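PDB 1MJH: protein (atp-binding domain of protein MJ0577) from Methanocaldococcus jannaschii, which binds ATP, with manganese as cofactor, as a homodimeric member of the universal stress protein family. Local coordinates for the interface of chains A and B. Sequence-based numbering; all coordinates share one arbitrary frame. Chains: chain A/B, Protein (atp-binding domain of protein MJ0577).

The interface of chains A and B. Residues chain A 138-139, 158; chain B 147-148.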
loop_
_atom_site.group_PDB
_atom_site.type_symbol
_atom_site.label_atom_id
_atom_site.label_comp_id
_atom_site.label_asym_id
_atom_site.label_seq_id
_atom_site.Cartn_x
_atom_site.Cartn_y
_atom_site.Cartn_z
ATOM N N LEU A 138 -14.347 -5.663 2.826
ATOM C CA LEU A 138 -13.652 -4.413 2.511
ATOM C C LEU A 138 -12.150 -4.585 2.240
ATOM O O LEU A 138 -11.582 -3.626 1.703
ATOM C CB LEU A 138 -13.840 -3.400 3.673
ATOM C CG LEU A 138 -15.329 -3.103 3.965
ATOM C CD1 LEU A 138 -15.507 -2.200 5.167
ATOM C CD2 LEU A 138 -15.955 -2.532 2.695
ATOM N N LEU A 139 -11.710 -5.818 2.475
ATOM C CA LEU A 139 -10.278 -6.077 2.085
ATOM C C LEU A 139 -10.243 -7.606 1.929
ATOM O O LEU A 139 -10.664 -8.337 2.855
ATOM C CB LEU A 139 -9.371 -5.692 3.243
ATOM C CG LEU A 139 -7.881 -5.900 2.899
ATOM C CD1 LEU A 139 -7.331 -5.173 1.676
ATOM C CD2 LEU A 139 -7.087 -5.489 4.177
ATOM N N LYS A 158 -7.108 -0.223 -4.912
ATOM C CA LYS A 158 -8.466 -0.558 -4.596
ATOM C C LYS A 158 -9.300 -0.974 -5.849
ATOM O O LYS A 158 -9.062 -0.552 -6.955
ATOM C CB LYS A 158 -9.209 0.633 -3.965
ATOM C CG LYS A 158 -8.532 1.201 -2.708
ATOM C CD LYS A 158 -8.288 0.141 -1.639
ATOM C CE LYS A 158 -9.530 -0.540 -1.106
ATOM N NZ LYS A 158 -10.479 0.399 -0.372
ATOM N N ILE B 147 -7.289 1.717 4.719
ATOM C CA ILE B 147 -7.338 0.869 3.527
ATOM C C ILE B 147 -8.790 0.465 3.214
ATOM O O ILE B 147 -9.169 0.378 2.038
ATOM C CB ILE B 147 -6.484 -0.403 3.772
ATOM C CG1 ILE B 147 -4.982 -0.007 3.784
ATOM C CG2 ILE B 147 -6.770 -1.466 2.733
ATOM C CD1 ILE B 147 -4.213 -1.201 4.386
ATOM N N LYS B 148 -9.545 0.096 4.220
ATOM C CA LYS B 148 -10.925 -0.385 4.049
ATOM C C LYS B 148 -11.878 0.754 3.684
ATOM O O LYS B 148 -12.871 0.453 3.038
ATOM C CB LYS B 148 -11.438 -1.019 5.349
ATOM C CG LYS B 148 -10.694 -2.352 5.593
ATOM C CD LYS B 148 -11.188 -3.107 6.790
ATOM C CE LYS B 148 -10.643 -4.546 6.774
ATOM N NZ LYS B 148 -11.099 -5.156 8.089
HETATM O O HOH W 1 -12.565 -1.263 0.856
#
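A:Leu139 and B:Ile147 meet at the apolar centre of this patch of the universal stress protein homodimer, the methyl CD1 of A:Leu139 lying 3.9 Å from the branch methyl CG2 of B:Ile147. The two side chains cross at a slant. On B:Ile147 it is CG2 that stands anti to the backbone N, while the longer CG1 arm swings beside that N (chi1 -71°) and leaves the short branch to face the leucine. One residue on, near the C-terminal end of helix 141-149, B:Lys148 works mainly through its hydrocarbon stem. The chain is extended beyond CG and runs past two consecutive leucines of the loop: its CB packs 3.8 Å from CB of A:Leu138, and farther out its CE comes to 3.9 Å from CB of A:Leu139. B:Lys148 thus buries 78 Å² against the partner, the amine being carried past the leucines at the end of the stem.

At the polar rim, A:Lys158 reaches across from just after strand 154-157. Its chain is bent at chi2, chi3 and chi4, which curls the amine round to the end of the partner helix. There NZ donates a 2.7 Å hydrogen bond to the backbone O of B:Ile147, approaching the oxygen head-on, nearly in line with the C=O bond, with a C=O...N angle of 168°. The same NZ lies 2.9 Å from water 1, which is also 2.7 Å from the carbonyl O of A:Leu138 and 2.8 Å from the carbonyl O of B:Lys148. One amine and one water therefore tie together three backbone carbonyls from both chains, and the concentration of carbonyl oxygens would probably help stabilise a positive charge on the lysine. A methionine in its place would probably leave the carbonyl of B:Ile147 without this donor and the water less firmly fixed. The dimer's two-fold axis repeats the whole set with the chains exchanged.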